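Long-range contacts in putative acetyltransferase (Staphylococcus aureus subsp. aureus Mu50, PDB 3H4Q), which is of unknown function but, as a member of the GNAT family, probably transfers an acetyl group from acetyl-CoA to a substrate not yet identified: residues N34-A39 with Y80-V85; I96-N101 with A181-L186; R110-K115 with A146-A151. All coordinates share one frame; numbering follows the deposited sequence. Where two conformers were deposited one is given.

Contact 1 of 3, residues N34-A39 with Y80-V85; sequences NLVEEA and YGFIVV
A chi1 of -71° sets CG of Leu-35 beside its own backbone N, and the extended chi2 then carries CD1 to the far end of the side chain, onto the backbone of strand 78-86 at Gly-81. Phe-82 takes another staggered position: its CG stands between the backbone N and the carbonyl carbon (chi1 66°), which swings the ring back towards helix 29-42 although its first bond does not point there. The methyl of Leu-35 rests against the peptide that joins Tyr-80 to Gly-81, with CD1 3.6 Å from Gly-81 N and 4.0 Å from Tyr-80 C, and it also lies near Gly-81 CA.

The same methyl also reaches the rim of the Phe-82 ring, where Leu-35 CD1 is 4.2 Å from Phe-82 CD1. Val-36 continues the row one residue on. Its CG2 lies 3.8 Å from Phe-82 CZ, again at the edge and close to the plane of the ring. Two aliphatic branches from successive helical residues therefore line one rim of the phenyl group, and no hydrogen bond joins the segments.

Helix 34-39 and strand 80-85 run nearly perpendicular, at 99°, with their axes 9.5 Å apart at closest approach: a helix packed across the face of the central mixed sheet of the GNAT fold. Helix 57-66 completes the buried cluster: its Phe-61 meets the ring of Phe-82 almost at right angles and also touches Val-36. Beneath them, strand 78-86 is paired with strand 70-75 on one side and strand 106-112 on the other.

Contact 2 of 3, residues I96-N101 with A181-L186; sequences IDWPVN and AYYKNL
Trp-98 gives its indole NE1 to the carbonyl O of Tyr-93, earlier in the same loop, and turns the opposite, six-membered end of the ring system onto strand 181-185. There CH2 of Trp-98 comes within 3.5 Å of Ala-181 CB, while Tyr-182 O lies at the indole edge, 3.7 Å from Trp-98 CZ3. Ile-96 reaches the same small residue from the other side of the turn centred on Asp-97, an inverse gamma turn: its CD1 packs on Ala-181 CB.

Tyr-183 holds the second half of the contact, with CG between the backbone N and the carbonyl carbon (chi1 70°). Two loop residues come obliquely to the same side of its ring: Pro-99 CG towards the CE2 and OH end, and Val-100 CG1 nearer the root, 4.0 Å from Tyr-183 CG. Everything that crosses between the segments is apolar or van der Waals packing.

The loop between strands 78-86 and 106-112 thus lays apolar side chains over strand 181-185, near the edge of the sheet between strands 139-143 and 161-162. Trp-98 extends onto Leu-141 of strand 139-143, whereas Tyr-182 points away from the loop and stacks with Phe-155 of helix 153-157.

Contact 3 of 3, residues R110-K115 with A146-A151; sequences RLTGSK and ALNKPA
The carbonyl O of Ala-146 accepts two hydrogen bonds from the end of strand 106-112. Leu-111 N donates at 2.9 Å to Ala-146 O, and in the conformer described here Arg-110 NH1 donates to that same O at 3.1 Å, from 47° above the carbonyl plane. The bend at chi2 (70°) lays the guanidinium alongside its strand in the direction of Thr-112, whose OG1 lies over one face near the rim, and brings it up to the loop.

Asn-148 OD1 sits across the NH1/NH2 edge: it receives Arg-110 NH2 at 2.9 Å, in the plane of the amide carbonyl, and a weak bond from NH1, which thus serves both acceptors. Asn-148 ND2 is bonded outside the two segments. Leu-111 CB packs on Leu-147 CD1, 3.7 Å away.

An unidentified ligand, probably a crystallisation component, bridges Leu-111 O and Asn-148 N, consistent with a small polar pocket. In GNAT enzymes acetyl-CoA enters between neighbouring parallel strands, here probably 106-112 and 139-143, where they splay. In this conformer two carbonyl acceptors and no carboxylate tie strand end to loop, which would probably leave the arginine's charge uncompensated within these segments.

How the contacts relate
From the N terminus, the first of the three contacts takes helix 29-42: contact 1 closes a loop through helix 57-66 and strand 70-75 and fixes the helix on strand 78-86. Only afterwards does contact 2 open, in the loop leaving that strand, and it closes at the last strand, 181-185. Contact 3 is nested inside it, joining strand 106-112 to the loop after strand 139-143 around helix 120-134. Contacts 1 and 3 adjoin, their centres about 7 Å apart, through Phe-82 N to Thr-112 O and Glu-38 OE2 to Lys-115 N. Contact 2 lies across the chain's centre from contact 1, about 25 Å between centres, yet reaches the same sheet.

Contact 1 of 3, residues N34-A39 with Y80-V85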
loop_
_atom_site.group_PDB
_atom_site.type_symbol
_atom_site.label_atom_id
_atom_site.label_comp_id
_atom_site.label_asym_id
_atom_site.label_seq_id
_atom_site.Cartn_x
_atom_site.Cartn_y
_atom_site.Cartn_z
ATOM N N ASN A 34 -0.164 -7.025 -14.174
ATOM C CA ASN A 34 -1.418 -6.829 -14.890
ATOM C C ASN A 34 -2.414 -5.985 -14.073
ATOM O O ASN A 34 -3.232 -5.293 -14.638
ATOM C CB ASN A 34 -2.019 -8.166 -15.274
ATOM C CG ASN A 34 -3.268 -8.030 -16.097
ATOM O OD1 ASN A 34 -3.224 -7.714 -17.278
ATOM N ND2 ASN A 34 -4.396 -8.318 -15.483
ATOM N N LEU A 35 -2.346 -6.033 -12.747
ATOM C CA LEU A 35 -3.214 -5.173 -11.925
ATOM C C LEU A 35 -2.785 -3.703 -12.062
ATOM O O LEU A 35 -3.627 -2.806 -12.134
ATOM C CB LEU A 35 -3.215 -5.588 -10.454
ATOM C CG LEU A 35 -3.930 -6.904 -10.137
ATOM C CD1 LEU A 35 -3.838 -7.212 -8.638
ATOM C CD2 LEU A 35 -5.385 -6.928 -10.581
ATOM N N VAL A 36 -1.473 -3.474 -12.095
ATOM C CA VAL A 36 -0.938 -2.137 -12.294
ATOM C C VAL A 36 -1.405 -1.588 -13.638
ATOM O O VAL A 36 -1.987 -0.509 -13.690
ATOM C CB VAL A 36 0.601 -2.105 -12.237
ATOM C CG1 VAL A 36 1.114 -0.753 -12.702
ATOM C CG2 VAL A 36 1.088 -2.422 -10.834
ATOM N N GLU A 37 -1.184 -2.340 -14.709
ATOM C CA GLU A 37 -1.597 -1.896 -16.033
ATOM C C GLU A 37 -3.116 -1.721 -16.148
ATOM O O GLU A 37 -3.588 -0.865 -16.901
ATOM C CB GLU A 37 -1.062 -2.835 -17.124
ATOM C CG GLU A 37 0.469 -2.812 -17.278
ATOM N N GLU A 38 -3.880 -2.525 -15.418
ATOM C CA GLU A 38 -5.335 -2.401 -15.407
ATOM C C GLU A 38 -5.696 -1.044 -14.776
ATOM O O GLU A 38 -6.573 -0.328 -15.283
ATOM C CB GLU A 38 -5.945 -3.578 -14.649
ATOM C CG GLU A 38 -7.464 -3.620 -14.530
ATOM C CD GLU A 38 -7.956 -4.882 -13.788
ATOM O OE1 GLU A 38 -7.842 -5.999 -14.361
ATOM O OE2 GLU A 38 -8.477 -4.748 -12.646
ATOM N N ALA A 39 -4.992 -0.687 -13.700
ATOM C CA ALA A 39 -5.163 0.600 -13.026
ATOM C C ALA A 39 -4.840 1.761 -13.971
ATOM O O ALA A 39 -5.616 2.713 -14.088
ATOM C CB ALA A 39 -4.267 0.670 -11.790
ATOM N N TYR A 80 -6.311 -10.542 -6.590
ATOM C CA TYR A 80 -7.308 -9.471 -6.704
ATOM C C TYR A 80 -6.850 -8.122 -6.172
ATOM O O TYR A 80 -7.598 -7.141 -6.252
ATOM C CB TYR A 80 -8.601 -9.888 -6.000
ATOM C CG TYR A 80 -9.290 -11.028 -6.693
ATOM C CD1 TYR A 80 -10.045 -10.807 -7.833
ATOM C CD2 TYR A 80 -9.181 -12.320 -6.231
ATOM C CE1 TYR A 80 -10.687 -11.839 -8.482
ATOM C CE2 TYR A 80 -9.818 -13.373 -6.886
ATOM C CZ TYR A 80 -10.570 -13.121 -8.008
ATOM O OH TYR A 80 -11.199 -14.162 -8.677
ATOM N N GLY A 81 -5.637 -8.074 -5.625
ATOM C CA GLY A 81 -5.034 -6.828 -5.190
ATOM C C GLY A 81 -3.713 -7.059 -4.490
ATOM O O GLY A 81 -3.390 -8.195 -4.137
ATOM N N PHE A 82 -2.930 -5.999 -4.303
ATOM C CA PHE A 82 -1.697 -6.095 -3.522
ATOM C C PHE A 82 -1.423 -4.804 -2.760
ATOM O O PHE A 82 -2.036 -3.779 -3.030
ATOM C CB PHE A 82 -0.489 -6.446 -4.399
ATOM C CG PHE A 82 -0.116 -5.382 -5.390
ATOM C CD1 PHE A 82 -0.698 -5.348 -6.648
ATOM C CD2 PHE A 82 0.854 -4.441 -5.079
ATOM C CE1 PHE A 82 -0.340 -4.382 -7.572
ATOM C CE2 PHE A 82 1.215 -3.463 -5.996
ATOM C CZ PHE A 82 0.614 -3.438 -7.250
ATOM N N ILE A 83 -0.481 -4.876 -1.832
ATOM C CA ILE A 83 -0.092 -3.749 -1.006
ATOM C C ILE A 83 1.381 -3.923 -0.659
ATOM O O ILE A 83 1.848 -5.045 -0.459
ATOM C CB ILE A 83 -0.947 -3.672 0.293
ATOM C CG1 ILE A 83 -0.698 -2.369 1.062
ATOM C CG2 ILE A 83 -0.685 -4.867 1.207
ATOM C CD1 ILE A 83 -1.774 -2.069 2.147
ATOM N N VAL A 84 2.120 -2.816 -0.626
ATOM C CA VAL A 84 3.540 -2.810 -0.280
ATOM C C VAL A 84 3.688 -1.955 0.970
ATOM O O VAL A 84 3.258 -0.806 0.973
ATOM C CB VAL A 84 4.324 -2.200 -1.406
ATOM C CG1 VAL A 84 5.778 -2.035 -1.025
ATOM C CG2 VAL A 84 4.165 -3.072 -2.658
ATOM N N VAL A 85 4.258 -2.514 2.034
ATOM C CA VAL A 85 4.440 -1.800 3.296
ATOM C C VAL A 85 5.794 -2.142 3.910
ATOM O O VAL A 85 6.249 -3.292 3.843
ATOM C CB VAL A 85 3.350 -2.146 4.316
ATOM C CG1 VAL A 85 3.299 -3.652 4.565
ATOM C CG2 VAL A 85 3.594 -1.408 5.612
#

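Contact 2 of 3, residues I96-N101 with A181-L186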
loop_
_atom_site.group_PDB
_atom_site.type_symbol
_atom_site.label_atom_id
_atom_site.label_comp_id
_atom_site.label_asym_id
_atom_site.label_seq_id
_atom_site.Cartn_x
_atom_site.Cartn_y
_atom_site.Cartn_z
ATOM N N ILE A 96 8.487 17.991 4.977
ATOM C CA ILE A 96 7.190 18.332 5.576
ATOM C C ILE A 96 7.290 18.522 7.092
ATOM O O ILE A 96 8.064 17.840 7.761
ATOM C CB ILE A 96 6.164 17.199 5.324
ATOM C CG1 ILE A 96 6.088 16.852 3.837
ATOM C CG2 ILE A 96 4.779 17.578 5.851
ATOM C CD1 ILE A 96 5.257 15.631 3.555
ATOM N N ASP A 97 6.508 19.458 7.622
ATOM C CA ASP A 97 6.454 19.702 9.060
ATOM C C ASP A 97 5.395 18.757 9.622
ATOM O O ASP A 97 4.232 19.131 9.737
ATOM N N TRP A 98 5.791 17.536 9.961
ATOM C CA TRP A 98 4.847 16.550 10.489
ATOM C C TRP A 98 4.461 16.852 11.935
ATOM O O TRP A 98 5.302 17.293 12.715
ATOM C CB TRP A 98 5.436 15.146 10.459
ATOM C CG TRP A 98 5.788 14.654 9.112
ATOM C CD1 TRP A 98 6.936 14.902 8.438
ATOM C CD2 TRP A 98 5.004 13.800 8.274
ATOM N NE1 TRP A 98 6.922 14.268 7.231
ATOM C CE2 TRP A 98 5.746 13.582 7.098
ATOM C CE3 TRP A 98 3.751 13.194 8.403
ATOM C CZ2 TRP A 98 5.287 12.779 6.054
ATOM C CZ3 TRP A 98 3.287 12.395 7.360
ATOM C CH2 TRP A 98 4.056 12.194 6.203
ATOM N N PRO A 99 3.190 16.606 12.304
ATOM C CA PRO A 99 2.739 16.812 13.674
ATOM C C PRO A 99 2.858 15.563 14.546
ATOM O O PRO A 99 2.335 15.546 15.658
ATOM C CB PRO A 99 1.264 17.144 13.478
ATOM C CG PRO A 99 0.868 16.275 12.361
ATOM C CD PRO A 99 2.073 16.154 11.454
ATOM N N VAL A 100 3.542 14.534 14.051
ATOM C CA VAL A 100 3.671 13.283 14.770
ATOM C C VAL A 100 5.113 12.779 14.644
ATOM O O VAL A 100 5.838 13.189 13.732
ATOM C CB VAL A 100 2.658 12.260 14.201
ATOM C CG1 VAL A 100 3.108 11.754 12.832
ATOM C CG2 VAL A 100 2.467 11.121 15.150
ATOM N N ASN A 101 5.541 11.934 15.581
ATOM C CA ASN A 101 6.888 11.358 15.540
ATOM C C ASN A 101 6.931 10.246 14.489
ATOM O O ASN A 101 6.036 9.403 14.426
ATOM C CB ASN A 101 7.290 10.808 16.909
ATOM C CG ASN A 101 8.744 10.352 16.966
ATOM O OD1 ASN A 101 9.436 10.262 15.946
ATOM N ND2 ASN A 101 9.212 10.060 18.176
ATOM N N ALA A 181 0.864 14.089 1.776
ATOM C CA ALA A 181 1.450 13.048 2.579
ATOM C C ALA A 181 0.414 12.885 3.659
ATOM O O ALA A 181 -0.267 13.847 4.016
ATOM C CB ALA A 181 2.755 13.490 3.166
ATOM N N TYR A 182 0.296 11.671 4.171
ATOM C CA TYR A 182 -0.671 11.358 5.202
ATOM C C TYR A 182 -0.044 10.583 6.356
ATOM O O TYR A 182 0.936 9.844 6.170
ATOM C CB TYR A 182 -1.732 10.427 4.633
ATOM C CG TYR A 182 -2.692 11.004 3.633
ATOM C CD1 TYR A 182 -2.404 10.992 2.273
ATOM C CD2 TYR A 182 -3.929 11.477 4.037
ATOM C CE1 TYR A 182 -3.303 11.479 1.353
ATOM C CE2 TYR A 182 -4.837 11.979 3.121
ATOM C CZ TYR A 182 -4.520 11.973 1.784
ATOM O OH TYR A 182 -5.425 12.462 0.883
ATOM N N TYR A 183 -0.635 10.735 7.540
ATOM C CA TYR A 183 -0.246 9.935 8.686
ATOM C C TYR A 183 -1.499 9.456 9.381
ATOM O O TYR A 183 -2.564 10.052 9.260
ATOM C CB TYR A 183 0.620 10.722 9.680
ATOM C CG TYR A 183 -0.132 11.794 10.426
ATOM C CD1 TYR A 183 -0.819 11.505 11.602
ATOM C CD2 TYR A 183 -0.161 13.085 9.955
ATOM C CE1 TYR A 183 -1.522 12.484 12.277
ATOM C CE2 TYR A 183 -0.863 14.073 10.621
ATOM C CZ TYR A 183 -1.540 13.768 11.783
ATOM O OH TYR A 183 -2.234 14.757 12.446
ATOM N N LYS A 184 -1.350 8.363 10.111
ATOM C CA LYS A 184 -2.409 7.821 10.945
ATOM C C LYS A 184 -1.793 7.497 12.292
ATOM O O LYS A 184 -0.777 6.799 12.355
ATOM C CB LYS A 184 -3.026 6.549 10.367
ATOM C CG LYS A 184 -4.097 5.993 11.291
ATOM C CD LYS A 184 -4.854 4.795 10.762
ATOM C CE LYS A 184 -6.122 4.600 11.618
ATOM N NZ LYS A 184 -6.997 3.497 11.125
ATOM N N ASN A 185 -2.394 8.029 13.354
ATOM C CA ASN A 185 -1.976 7.739 14.712
ATOM C C ASN A 185 -2.754 6.494 15.111
ATOM O O ASN A 185 -3.984 6.527 15.191
ATOM C CB ASN A 185 -2.307 8.909 15.641
ATOM C CG ASN A 185 -1.777 8.718 17.059
ATOM O OD1 ASN A 185 -0.872 7.919 17.297
ATOM N ND2 ASN A 185 -2.328 9.470 18.003
ATOM N N LEU A 186 -2.041 5.395 15.354
ATOM C CA LEU A 186 -2.668 4.131 15.741
ATOM C C LEU A 186 -3.026 4.041 17.244
ATOM O O LEU A 186 -3.046 2.949 17.800
ATOM C CB LEU A 186 -1.744 2.966 15.345
ATOM C CG LEU A 186 -1.351 2.824 13.862
ATOM C CD1 LEU A 186 -0.367 1.701 13.672
ATOM C CD2 LEU A 186 -2.575 2.588 12.993
#

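Contact 3 of 3, residues R110-K115 with A146-A151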
loop_
_atom_site.group_PDB
_atom_site.type_symbol
_atom_site.label_atom_id
_atom_site.label_comp_id
_atom_site.label_asym_id
_atom_site.label_seq_id
_atom_site.Cartn_x
_atom_site.Cartn_y
_atom_site.Cartn_z
ATOM N N ARG A 110 2.270 1.475 -1.793
ATOM C CA ARG A 110 1.381 1.236 -2.920
ATOM C C ARG A 110 0.275 0.280 -2.508
ATOM O O ARG A 110 0.488 -0.609 -1.707
ATOM C CB ARG A 110 2.164 0.687 -4.115
ATOM C CG ARG A 110 1.408 0.708 -5.440
ATOM C CD ARG A 110 1.192 2.121 -5.988
ATOM N NE ARG A 110 0.568 2.062 -7.310
ATOM C CZ ARG A 110 -0.740 2.028 -7.559
ATOM N NH1 ARG A 110 -1.634 2.073 -6.584
ATOM N NH2 ARG A 110 -1.146 1.953 -8.816
ATOM N N LEU A 111 -0.923 0.513 -3.034
ATOM C CA LEU A 111 -2.113 -0.301 -2.755
ATOM C C LEU A 111 -2.968 -0.329 -4.023
ATOM O O LEU A 111 -3.212 0.709 -4.625
ATOM C CB LEU A 111 -2.941 0.315 -1.626
ATOM C CG LEU A 111 -4.268 -0.364 -1.243
ATOM C CD1 LEU A 111 -4.071 -1.837 -0.854
ATOM C CD2 LEU A 111 -4.926 0.391 -0.085
ATOM N N THR A 112 -3.406 -1.507 -4.443
ATOM C CA THR A 112 -4.266 -1.620 -5.616
ATOM C C THR A 112 -5.170 -2.810 -5.437
ATOM O O THR A 112 -4.731 -3.836 -4.913
ATOM C CB THR A 112 -3.495 -1.896 -6.906
ATOM O OG1 THR A 112 -2.394 -0.989 -7.025
ATOM C CG2 THR A 112 -4.404 -1.728 -8.087
ATOM N N GLY A 113 -6.423 -2.642 -5.859
ATOM C CA GLY A 113 -7.439 -3.685 -5.869
ATOM C C GLY A 113 -7.642 -4.066 -7.324
ATOM O O GLY A 113 -6.735 -3.879 -8.146
ATOM N N SER A 114 -8.812 -4.600 -7.663
ATOM C CA SER A 114 -9.066 -5.031 -9.037
ATOM C C SER A 114 -10.487 -4.741 -9.491
ATOM O O SER A 114 -11.360 -4.484 -8.657
ATOM C CB SER A 114 -8.780 -6.528 -9.179
ATOM O OG SER A 114 -9.625 -7.282 -8.330
ATOM N N LYS A 115 -10.696 -4.776 -10.814
ATOM C CA LYS A 115 -12.013 -4.556 -11.420
ATOM C C LYS A 115 -12.976 -5.631 -10.937
ATOM O O LYS A 115 -14.127 -5.347 -10.615
ATOM C CB LYS A 115 -11.930 -4.594 -12.957
ATOM N N ALA A 146 0.359 6.535 -3.319
ATOM C CA ALA A 146 0.238 5.112 -2.973
ATOM C C ALA A 146 -1.039 4.491 -3.542
ATOM O O ALA A 146 -1.110 3.280 -3.738
ATOM C CB ALA A 146 0.264 4.947 -1.451
ATOM N N LEU A 147 -2.056 5.313 -3.803
ATOM C CA LEU A 147 -3.336 4.809 -4.253
ATOM C C LEU A 147 -3.700 5.324 -5.618
ATOM O O LEU A 147 -3.183 6.319 -6.056
ATOM C CB LEU A 147 -4.419 5.172 -3.234
ATOM C CG LEU A 147 -4.514 4.210 -2.028
ATOM C CD1 LEU A 147 -3.178 4.008 -1.314
ATOM C CD2 LEU A 147 -5.577 4.705 -1.039
ATOM N N ASN A 148 -4.587 4.622 -6.296
ATOM C CA ASN A 148 -5.075 5.077 -7.589
ATOM C C ASN A 148 -5.935 6.305 -7.310
ATOM O O ASN A 148 -6.485 6.411 -6.219
ATOM C CB ASN A 148 -5.876 3.958 -8.246
ATOM C CG ASN A 148 -5.078 2.659 -8.327
ATOM O OD1 ASN A 148 -3.896 2.691 -8.658
ATOM N ND2 ASN A 148 -5.710 1.522 -7.996
ATOM N N LYS A 149 -6.009 7.253 -8.241
ATOM C CA LYS A 149 -6.813 8.473 -8.018
ATOM C C LYS A 149 -8.221 8.152 -7.499
ATOM O O LYS A 149 -8.603 8.638 -6.427
ATOM C CB LYS A 149 -6.882 9.384 -9.266
ATOM C CG LYS A 149 -5.703 10.338 -9.425
ATOM N N PRO A 150 -8.967 7.286 -8.214
ATOM C CA PRO A 150 -10.327 6.957 -7.773
ATOM C C PRO A 150 -10.445 6.223 -6.424
ATOM O O PRO A 150 -11.542 6.147 -5.881
ATOM C CB PRO A 150 -10.857 6.077 -8.913
ATOM C CG PRO A 150 -9.947 6.360 -10.080
ATOM C CD PRO A 150 -8.623 6.551 -9.446
ATOM N N ALA A 151 -9.350 5.703 -5.887
ATOM C CA ALA A 151 -9.365 5.051 -4.576
ATOM C C ALA A 151 -9.014 6.027 -3.431
ATOM O O ALA A 151 -8.925 5.622 -2.253
ATOM C CB ALA A 151 -8.380 3.880 -4.568
#